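Local coordinates for protein GP37 (Pseudomonas phage phikz, PDB 5FT0) that probably inhibits the host RNA degradosome by acting on RNase E during phage infection, at residues H23-E28 and L83-N88; D182-K187 and E221-T226; T55-K60 and R71-S76. All blocks are in the same frame, centred on the assembly; numbering follows the deposited sequence. Where two conformers were deposited one is given.

Contact 1: H23-E28 and L83-N88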
loop_
_atom_site.group_PDB
_atom_site.type_symbol
_atom_site.label_atom_id
_atom_site.label_comp_id
_atom_site.label_asym_id
_atom_site.label_seq_id
_atom_site.Cartn_x
_atom_site.Cartn_y
_atom_site.Cartn_z
ATOM N N HIS A 23 -20.164 19.744 5.803
ATOM C CA HIS A 23 -19.563 18.577 6.447
ATOM C C HIS A 23 -18.104 18.482 6.027
ATOM O O HIS A 23 -17.723 17.618 5.228
ATOM C CB HIS A 23 -20.339 17.309 6.095
ATOM C CG HIS A 23 -21.810 17.429 6.340
ATOM N ND1 HIS A 23 -22.349 17.497 7.606
ATOM C CD2 HIS A 23 -22.853 17.522 5.481
ATOM C CE1 HIS A 23 -23.662 17.614 7.518
ATOM N NE2 HIS A 23 -23.993 17.628 6.239
ATOM N N PRO A 24 -17.256 19.360 6.552
ATOM C CA PRO A 24 -15.835 19.303 6.209
ATOM C C PRO A 24 -15.179 18.069 6.805
ATOM O O PRO A 24 -15.733 17.386 7.667
ATOM C CB PRO A 24 -15.270 20.583 6.830
ATOM C CG PRO A 24 -16.170 20.854 7.982
ATOM C CD PRO A 24 -17.542 20.409 7.546
ATOM N N HIS A 25 -13.973 17.788 6.317
ATOM C CA HIS A 25 -13.123 16.769 6.916
ATOM C C HIS A 25 -12.877 17.101 8.383
ATOM O O HIS A 25 -13.002 18.262 8.789
ATOM C CB HIS A 25 -11.799 16.679 6.153
ATOM C CG HIS A 25 -10.969 15.485 6.506
ATOM N ND1 HIS A 25 -10.049 15.496 7.534
ATOM C CD2 HIS A 25 -10.909 14.248 5.960
ATOM C CE1 HIS A 25 -9.466 14.314 7.610
ATOM N NE2 HIS A 25 -9.968 13.538 6.666
ATOM N N LYS A 26 -12.542 16.094 9.186
ATOM C CA LYS A 26 -12.105 16.339 10.554
ATOM C C LYS A 26 -10.959 17.342 10.557
ATOM O O LYS A 26 -10.003 17.207 9.789
ATOM C CB LYS A 26 -11.663 15.027 11.203
ATOM C CG LYS A 26 -11.154 15.182 12.621
ATOM C CD LYS A 26 -12.284 15.584 13.547
ATOM C CE LYS A 26 -11.800 15.719 14.973
ATOM N NZ LYS A 26 -12.917 16.076 15.889
ATOM N N LEU A 27 -11.065 18.358 11.410
ATOM C CA LEU A 27 -10.083 19.435 11.476
ATOM C C LEU A 27 -9.393 19.431 12.833
ATOM O O LEU A 27 -10.057 19.450 13.874
ATOM C CB LEU A 27 -10.738 20.798 11.229
ATOM C CG LEU A 27 -11.474 21.003 9.904
ATOM C CD1 LEU A 27 -12.085 22.392 9.852
ATOM C CD2 LEU A 27 -10.540 20.780 8.722
ATOM N N GLU A 28 -8.064 19.407 12.815
ATOM C CA GLU A 28 -7.256 19.473 14.022
ATOM C C GLU A 28 -6.184 20.539 13.853
ATOM O O GLU A 28 -5.870 20.956 12.734
ATOM C CB GLU A 28 -6.594 18.124 14.337
ATOM C CG GLU A 28 -7.564 16.996 14.629
ATOM C CD GLU A 28 -6.852 15.685 14.899
ATOM O OE1 GLU A 28 -5.872 15.382 14.185
ATOM O OE2 GLU A 28 -7.270 14.961 15.826
ATOM N N LEU A 83 -13.271 20.954 -0.966
ATOM C CA LEU A 83 -14.239 21.155 -2.040
ATOM C C LEU A 83 -14.990 19.871 -2.359
ATOM O O LEU A 83 -16.153 19.922 -2.771
ATOM C CB LEU A 83 -13.538 21.674 -3.296
ATOM C CG LEU A 83 -12.940 23.075 -3.207
ATOM C CD1 LEU A 83 -12.192 23.420 -4.492
ATOM C CD2 LEU A 83 -14.031 24.095 -2.916
ATOM N N LYS A 84 -14.340 18.718 -2.176
ATOM C CA LYS A 84 -14.980 17.431 -2.415
ATOM C C LYS A 84 -16.231 17.238 -1.571
ATOM O O LYS A 84 -17.109 16.459 -1.955
ATOM C CB LYS A 84 -14.000 16.293 -2.121
ATOM C CG LYS A 84 -13.051 15.973 -3.255
ATOM C CD LYS A 84 -11.944 15.052 -2.771
ATOM C CE LYS A 84 -10.992 15.799 -1.851
ATOM N NZ LYS A 84 -10.180 14.879 -1.010
ATOM N N TYR A 85 -16.330 17.923 -0.434
ATOM C CA TYR A 85 -17.444 17.751 0.484
ATOM C C TYR A 85 -18.515 18.822 0.332
ATOM O O TYR A 85 -19.512 18.789 1.060
ATOM C CB TYR A 85 -16.925 17.716 1.924
ATOM C CG TYR A 85 -15.829 16.691 2.114
ATOM C CD1 TYR A 85 -16.069 15.343 1.882
ATOM C CD2 TYR A 85 -14.552 17.072 2.506
ATOM C CE1 TYR A 85 -15.070 14.398 2.044
ATOM C CE2 TYR A 85 -13.546 16.135 2.671
ATOM C CZ TYR A 85 -13.813 14.799 2.439
ATOM O OH TYR A 85 -12.819 13.862 2.603
ATOM N N VAL A 86 -18.332 19.767 -0.592
ATOM C CA VAL A 86 -19.403 20.692 -0.936
ATOM C C VAL A 86 -20.580 19.896 -1.479
ATOM O O VAL A 86 -20.408 19.019 -2.335
ATOM C CB VAL A 86 -18.901 21.733 -1.948
ATOM C CG1 VAL A 86 -20.060 22.513 -2.541
ATOM C CG2 VAL A 86 -17.910 22.682 -1.281
ATOM N N ASP A 87 -21.783 20.200 -0.973
ATOM C CA ASP A 87 -22.994 19.439 -1.274
ATOM C C ASP A 87 -23.103 19.030 -2.740
ATOM O O ASP A 87 -23.105 17.837 -3.066
ATOM C CB ASP A 87 -24.230 20.252 -0.873
ATOM C CG ASP A 87 -24.417 20.337 0.627
ATOM O OD1 ASP A 87 -23.872 19.479 1.350
ATOM O OD2 ASP A 87 -25.119 21.264 1.084
ATOM N N ASN A 88 -23.187 20.014 -3.638
ATOM C CA ASN A 88 -23.415 19.711 -5.047
ATOM C C ASN A 88 -22.230 19.014 -5.701
ATOM O O ASN A 88 -22.420 18.288 -6.682
ATOM C CB ASN A 88 -23.757 20.992 -5.810
ATOM C CG ASN A 88 -25.121 21.545 -5.435
ATOM O OD1 ASN A 88 -25.985 20.812 -4.956
ATOM N ND2 ASN A 88 -25.324 22.838 -5.659
HETATM O O HOH W 1 -21.091 19.805 2.914
#

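Contact 2: D182-K187 and E221-T226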
loop_
_atom_site.group_PDB
_atom_site.type_symbol
_atom_site.label_atom_id
_atom_site.label_comp_id
_atom_site.label_asym_id
_atom_site.label_seq_id
_atom_site.Cartn_x
_atom_site.Cartn_y
_atom_site.Cartn_z
ATOM N N ASP A 182 -18.979 24.925 -12.888
ATOM C CA ASP A 182 -19.911 25.949 -12.429
ATOM C C ASP A 182 -19.527 26.468 -11.049
ATOM O O ASP A 182 -19.576 27.677 -10.797
ATOM C CB ASP A 182 -21.337 25.397 -12.418
ATOM C CG ASP A 182 -21.879 25.162 -13.812
ATOM O OD1 ASP A 182 -21.318 25.731 -14.774
ATOM O OD2 ASP A 182 -22.871 24.416 -13.944
ATOM N N TYR A 183 -19.142 25.567 -10.140
ATOM C CA TYR A 183 -18.798 25.993 -8.787
ATOM C C TYR A 183 -17.646 26.990 -8.798
ATOM O O TYR A 183 -17.702 28.028 -8.131
ATOM C CB TYR A 183 -18.450 24.789 -7.913
ATOM C CG TYR A 183 -18.308 25.164 -6.458
ATOM C CD1 TYR A 183 -19.406 25.152 -5.611
ATOM C CD2 TYR A 183 -17.080 25.551 -5.934
ATOM C CE1 TYR A 183 -19.288 25.505 -4.281
ATOM C CE2 TYR A 183 -16.951 25.908 -4.603
ATOM C CZ TYR A 183 -18.059 25.882 -3.781
ATOM O OH TYR A 183 -17.943 26.239 -2.455
ATOM N N PHE A 184 -16.585 26.691 -9.549
ATOM C CA PHE A 184 -15.451 27.608 -9.592
ATOM C C PHE A 184 -15.826 28.925 -10.258
ATOM O O PHE A 184 -15.413 29.997 -9.801
ATOM C CB PHE A 184 -14.269 26.951 -10.309
ATOM C CG PHE A 184 -13.325 26.242 -9.381
ATOM C CD1 PHE A 184 -13.589 24.950 -8.948
ATOM C CD2 PHE A 184 -12.176 26.874 -8.930
ATOM C CE1 PHE A 184 -12.719 24.301 -8.085
ATOM C CE2 PHE A 184 -11.303 26.233 -8.066
ATOM C CZ PHE A 184 -11.573 24.943 -7.645
ATOM N N ALA A 185 -16.626 28.870 -11.325
ATOM C CA ALA A 185 -16.963 30.088 -12.056
ATOM C C ALA A 185 -17.936 30.965 -11.278
ATOM O O ALA A 185 -17.859 32.198 -11.350
ATOM C CB ALA A 185 -17.540 29.734 -13.425
ATOM N N ASN A 186 -18.852 30.356 -10.523
ATOM C CA ASN A 186 -19.910 31.102 -9.848
ATOM C C ASN A 186 -19.666 31.303 -8.360
ATOM O O ASN A 186 -20.139 32.298 -7.801
ATOM C CB ASN A 186 -21.258 30.395 -10.033
ATOM C CG ASN A 186 -21.614 30.193 -11.493
ATOM O OD1 ASN A 186 -21.324 31.040 -12.337
ATOM N ND2 ASN A 186 -22.243 29.060 -11.800
ATOM N N LYS A 187 -18.948 30.393 -7.700
ATOM C CA LYS A 187 -18.762 30.453 -6.257
ATOM C C LYS A 187 -17.351 30.829 -5.836
ATOM O O LYS A 187 -17.152 31.196 -4.674
ATOM C CB LYS A 187 -19.129 29.108 -5.614
ATOM C CG LYS A 187 -20.455 28.542 -6.084
ATOM C CD LYS A 187 -21.594 29.408 -5.605
ATOM C CE LYS A 187 -22.933 28.713 -5.789
ATOM N NZ LYS A 187 -24.019 29.431 -5.065
ATOM N N GLU A 221 -4.311 33.388 -1.962
ATOM C CA GLU A 221 -4.103 33.934 -3.297
ATOM C C GLU A 221 -4.944 33.196 -4.328
ATOM O O GLU A 221 -5.483 33.813 -5.256
ATOM C CB GLU A 221 -2.622 33.868 -3.673
ATOM C CG GLU A 221 -1.728 34.770 -2.839
ATOM C CD GLU A 221 -0.406 35.075 -3.517
ATOM O OE1 GLU A 221 -0.041 34.363 -4.478
ATOM O OE2 GLU A 221 0.269 36.035 -3.088
ATOM N N GLU A 222 -5.089 31.882 -4.171
ATOM C CA GLU A 222 -5.693 31.069 -5.214
ATOM C C GLU A 222 -6.073 29.707 -4.650
ATOM O O GLU A 222 -5.373 29.166 -3.791
ATOM C CB GLU A 222 -4.717 30.907 -6.379
ATOM C CG GLU A 222 -5.324 30.457 -7.677
ATOM C CD GLU A 222 -4.300 30.451 -8.790
ATOM O OE1 GLU A 222 -3.118 30.157 -8.506
ATOM O OE2 GLU A 222 -4.670 30.757 -9.940
ATOM N N VAL A 223 -7.183 29.160 -5.139
ATOM C CA VAL A 223 -7.561 27.775 -4.890
ATOM C C VAL A 223 -7.415 27.012 -6.198
ATOM O O VAL A 223 -7.955 27.430 -7.229
ATOM C CB VAL A 223 -8.993 27.661 -4.343
ATOM C CG1 VAL A 223 -9.361 26.200 -4.149
ATOM C CG2 VAL A 223 -9.119 28.426 -3.034
ATOM N N LEU A 224 -6.683 25.903 -6.157
ATOM C CA LEU A 224 -6.431 25.078 -7.329
ATOM C C LEU A 224 -7.086 23.717 -7.147
ATOM O O LEU A 224 -7.099 23.171 -6.041
ATOM C CB LEU A 224 -4.926 24.896 -7.569
ATOM C CG LEU A 224 -4.079 26.162 -7.732
ATOM C CD1 LEU A 224 -2.614 25.796 -7.911
ATOM C CD2 LEU A 224 -4.574 26.999 -8.899
ATOM N N PHE A 225 -7.617 23.170 -8.238
ATOM C CA PHE A 225 -8.215 21.844 -8.217
ATOM C C PHE A 225 -8.146 21.255 -9.617
ATOM O O PHE A 225 -8.447 21.938 -10.600
ATOM C CB PHE A 225 -9.671 21.883 -7.730
ATOM C CG PHE A 225 -10.180 20.558 -7.225
ATOM C CD1 PHE A 225 -10.531 19.546 -8.106
ATOM C CD2 PHE A 225 -10.312 20.328 -5.867
ATOM C CE1 PHE A 225 -10.997 18.330 -7.637
ATOM C CE2 PHE A 225 -10.781 19.115 -5.392
ATOM C CZ PHE A 225 -11.121 18.116 -6.279
ATOM N N THR A 226 -7.746 19.990 -9.699
ATOM C CA THR A 226 -7.677 19.274 -10.965
ATOM C C THR A 226 -8.422 17.953 -10.839
ATOM O O THR A 226 -8.354 17.287 -9.802
ATOM C CB THR A 226 -6.216 19.020 -11.392
ATOM O OG1 THR A 226 -5.569 20.271 -11.666
ATOM C CG2 THR A 226 -6.155 18.150 -12.639
#

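Contact 3: T55-K60 and R71-S76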
loop_
_atom_site.group_PDB
_atom_site.type_symbol
_atom_site.label_atom_id
_atom_site.label_comp_id
_atom_site.label_asym_id
_atom_site.label_seq_id
_atom_site.Cartn_x
_atom_site.Cartn_y
_atom_site.Cartn_z
ATOM N N THR A 55 1.463 15.157 6.404
ATOM C CA THR A 55 1.331 15.520 4.995
ATOM C C THR A 55 2.495 16.409 4.568
ATOM O O THR A 55 3.092 17.118 5.385
ATOM C CB THR A 55 0.010 16.249 4.707
ATOM O OG1 THR A 55 -0.046 17.470 5.456
ATOM C CG2 THR A 55 -1.183 15.384 5.063
ATOM N N HIS A 56 2.807 16.376 3.272
ATOM C CA HIS A 56 3.951 17.100 2.730
ATOM C C HIS A 56 3.562 17.823 1.448
ATOM O O HIS A 56 2.752 17.322 0.661
ATOM C CB HIS A 56 5.128 16.152 2.450
ATOM C CG HIS A 56 5.443 15.225 3.585
ATOM N ND1 HIS A 56 4.749 14.054 3.802
ATOM C CD2 HIS A 56 6.376 15.297 4.563
ATOM C CE1 HIS A 56 5.240 13.445 4.868
ATOM N NE2 HIS A 56 6.228 14.179 5.348
ATOM N N TYR A 57 4.154 19.000 1.236
ATOM C CA TYR A 57 3.924 19.776 0.026
ATOM C C TYR A 57 5.237 20.383 -0.452
ATOM O O TYR A 57 6.180 20.567 0.320
ATOM C CB TYR A 57 2.910 20.909 0.241
ATOM C CG TYR A 57 1.610 20.509 0.897
ATOM C CD1 TYR A 57 0.653 19.779 0.205
ATOM C CD2 TYR A 57 1.325 20.896 2.200
ATOM C CE1 TYR A 57 -0.546 19.424 0.802
ATOM C CE2 TYR A 57 0.128 20.549 2.804
ATOM C CZ TYR A 57 -0.803 19.814 2.102
ATOM O OH TYR A 57 -1.993 19.471 2.702
ATOM N N THR A 58 5.273 20.715 -1.743
ATOM C CA THR A 58 6.369 21.473 -2.334
ATOM C C THR A 58 5.782 22.506 -3.282
ATOM O O THR A 58 4.964 22.163 -4.141
ATOM C CB THR A 58 7.351 20.565 -3.087
ATOM O OG1 THR A 58 7.960 19.650 -2.167
ATOM C CG2 THR A 58 8.441 21.392 -3.766
ATOM N N PHE A 59 6.184 23.766 -3.121
ATOM C CA PHE A 59 5.732 24.821 -4.015
ATOM C C PHE A 59 6.896 25.752 -4.329
ATOM O O PHE A 59 7.918 25.760 -3.639
ATOM C CB PHE A 59 4.543 25.602 -3.424
ATOM C CG PHE A 59 4.893 26.461 -2.235
ATOM C CD1 PHE A 59 4.839 25.946 -0.948
ATOM C CD2 PHE A 59 5.244 27.792 -2.402
ATOM C CE1 PHE A 59 5.145 26.740 0.147
ATOM C CE2 PHE A 59 5.554 28.589 -1.313
ATOM C CZ PHE A 59 5.502 28.062 -0.037
ATOM N N LYS A 60 6.725 26.538 -5.394
ATOM C CA LYS A 60 7.742 27.476 -5.842
ATOM C C LYS A 60 7.364 28.873 -5.373
ATOM O O LYS A 60 6.384 29.438 -5.882
ATOM C CB LYS A 60 7.868 27.445 -7.365
ATOM C CG LYS A 60 8.042 26.052 -7.964
ATOM C CD LYS A 60 9.381 25.423 -7.622
ATOM C CE LYS A 60 10.547 26.223 -8.187
ATOM N NZ LYS A 60 10.496 26.400 -9.663
ATOM N N ARG A 71 1.725 29.717 5.622
ATOM C CA ARG A 71 0.403 29.581 6.224
ATOM C C ARG A 71 -0.690 29.721 5.173
ATOM O O ARG A 71 -1.655 28.947 5.155
ATOM C CB ARG A 71 0.216 30.619 7.331
ATOM C CG ARG A 71 -1.139 30.545 8.018
ATOM C CD ARG A 71 -1.311 31.668 9.032
ATOM N NE ARG A 71 -0.282 31.633 10.066
ATOM C CZ ARG A 71 -0.421 31.023 11.238
ATOM N NH1 ARG A 71 -1.553 30.393 11.532
ATOM N NH2 ARG A 71 0.570 31.045 12.118
ATOM N N GLU A 72 -0.555 30.709 4.287
ATOM C CA GLU A 72 -1.532 30.883 3.218
ATOM C C GLU A 72 -1.545 29.678 2.290
ATOM O O GLU A 72 -2.613 29.198 1.893
ATOM C CB GLU A 72 -1.233 32.157 2.429
ATOM C CG GLU A 72 -2.233 33.274 2.640
ATOM C CD GLU A 72 -2.128 34.349 1.576
ATOM O OE1 GLU A 72 -1.035 34.511 0.991
ATOM O OE2 GLU A 72 -3.143 35.029 1.317
ATOM N N TYR A 73 -0.360 29.174 1.929
ATOM C CA TYR A 73 -0.293 28.036 1.017
ATOM C C TYR A 73 -0.987 26.816 1.609
ATOM O O TYR A 73 -1.775 26.147 0.931
ATOM C CB TYR A 73 1.159 27.703 0.674
ATOM C CG TYR A 73 1.265 26.500 -0.233
ATOM C CD1 TYR A 73 1.069 26.622 -1.600
ATOM C CD2 TYR A 73 1.523 25.236 0.282
ATOM C CE1 TYR A 73 1.141 25.524 -2.432
ATOM C CE2 TYR A 73 1.597 24.130 -0.545
ATOM C CZ TYR A 73 1.406 24.281 -1.900
ATOM O OH TYR A 73 1.481 23.188 -2.729
ATOM N N VAL A 74 -0.700 26.507 2.875
ATOM C CA VAL A 74 -1.292 25.330 3.505
ATOM C C VAL A 74 -2.806 25.476 3.590
ATOM O O VAL A 74 -3.549 24.511 3.373
ATOM C CB VAL A 74 -0.663 25.089 4.891
ATOM C CG1 VAL A 74 -1.363 23.935 5.596
ATOM C CG2 VAL A 74 0.824 24.800 4.757
ATOM N N LEU A 75 -3.289 26.683 3.898
ATOM C CA LEU A 75 -4.728 26.920 3.909
ATOM C C LEU A 75 -5.343 26.652 2.540
ATOM O O LEU A 75 -6.424 26.059 2.444
ATOM C CB LEU A 75 -5.029 28.350 4.360
ATOM C CG LEU A 75 -4.968 28.632 5.861
ATOM C CD1 LEU A 75 -5.259 30.101 6.145
ATOM C CD2 LEU A 75 -5.956 27.741 6.600
ATOM N N SER A 76 -4.661 27.068 1.468
ATOM C CA SER A 76 -5.199 26.852 0.129
ATOM C C SER A 76 -5.288 25.369 -0.209
ATOM O O SER A 76 -6.173 24.960 -0.970
ATOM C CB SER A 76 -4.347 27.585 -0.911
ATOM O OG SER A 76 -3.136 26.893 -1.160
HETATM O O HOH W 2 2.297 23.456 -5.311
#

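Contact 1: H23-E28 and L83-N88
Tyr-85 turns CG anti to its own carbonyl carbon (chi1 -53°), while His-25 places CG beside its carbonyl carbon (chi1 -168°), and the two side chains run alongside each other in the same direction. The CD2/CE2 side of the tyrosine ring lies obliquely against the backbone of residues 23-25: CD2 of Tyr-85 is 3.9 Å from the backbone N of His-25, and CE2 of Tyr-85 is 3.9 Å from His-25 CB. At the far end the hydroxyl of Tyr-85 meets the imidazole at its edge, near the ring plane, with OH 3.9 Å from His-25 CD2. At the near end the carbonyl of His-23 rests on the root of the tyrosine, its O 3.4 Å from Tyr-85 CB. The imidazole is itself tied back to its own loop, because His-25 ND1 donates to Lys-26 O at 2.8 Å, meeting a lone pair in the carbonyl plane. One water joins the two segments: it accepts from His-23 N and donates to Tyr-85 O (2.6 Å) and, over a longer distance, to Asp-87 OD1. This is a surface contact, a loop laid over the link between helices 67-82 and 87-98. Pro-24 and Leu-27 pack on helix 8-15, whereas Leu-83 and Val-86 reach helix 158-187, and Leu-83 also touches strand 220-232.

Contact 2: D182-K187 and E221-T226
Phe-184 lays the far end of its ring against the root of Phe-225, with CZ of Phe-184 3.6 Å and CE1 of Phe-184 3.9 Å from Phe-225 CB. The two side chains cross at about a right angle. Phe-225 holds CG anti to its backbone N (chi1 -159°), which carries its ring away from residues 182-187, toward Tyr-180 one turn earlier on the same helix, and leaves the methylene as the part that touches. One edge of the Phe-184 ring is turned to the strand backbone: Val-223 O lies near the ring plane, 3.7 Å from Phe-184 CE2. The valine side chain adds a looser apolar contact, its CG1 4.3 Å from Phe-184 CZ. All three residues are buried, and their packing seats the C-terminal part of a long helix on an antiparallel sheet. The rings have further aromatic neighbours, Phe-213 for Phe-184 and Tyr-180 for Phe-225. Strand 220-232 runs between strands 122-132 and 206-217, with Val-223 and Phe-225 hydrogen-bonded through their backbones to Gly-215 and Phe-213 of the latter. Helix 158-187 therefore packs on a central strand of this sheet, while Val-223 also meets Ile-79 and Ala-80 of helix 67-82.

Contact 3: T55-K60 and R71-S76
The hydroxyl of Tyr-73 shares a water with the strand: the water lies 2.7 Å from Tyr-73 OH and donates a longer bond, 3.2 Å, to Thr-58 O. Arg-77, one turn further along the helix, also hydrogen-bonds this hydroxyl through NH1, so the polar end of the ring is held from its own helix as well as through solvent. With CG anti to the backbone N, Tyr-73 extends from helix 67-82 to the strand and enters between Tyr-57 and Phe-59. Phe-59 stacks on one face, the ring centroids 4.3 Å apart and the planes 25° from parallel, and the two side chains pass each other in opposite directions. Its CB also lies over that face as a CH-pi contact, 3.5 Å from Tyr-73 CE1. These three residues form an aromatic cluster that packs helix 67-82 against strand 55-59, an outermost strand, within this chain, of a four-stranded antiparallel sheet. The axes of segments 55-59 and 71-76 come within 10.6 Å, with their N-to-C directions 116° apart. Tyr-57 meets Tyr-73 differently, in an offset edge-to-face pair: the edge of Tyr-73 is directed at the Tyr-57 face, with planes at 77° and centroids 5.9 Å apart. Tyr-57 CB lies near the Tyr-73 ring plane, 3.6 Å from its CE2. On the helix, Ser-76 OG donates to Tyr-73 O over 2.6 Å.

Contact 3 falls within the span of chain between the two segments of contact 1, and contact 2 follows both. Centres of contacts 1 and 2 are about 15 Å apart, those of 2 and 3 about 17 Å, and those of 1 and 3 about 18 Å. Leu-83 and Val-86 of contact 1 pack on Tyr-183, and Leu-83 also on Phe-184 and Phe-225, so the surface loop contact leads into the buried core of contact 2. Contact 3 meets contact 2 where Ser-76 touches Glu-222. Helix 67-82 thus lies between the four-stranded sheet and strand 220-232 of the seven-stranded sheet, so that one helix is shared by the packing of both sheets.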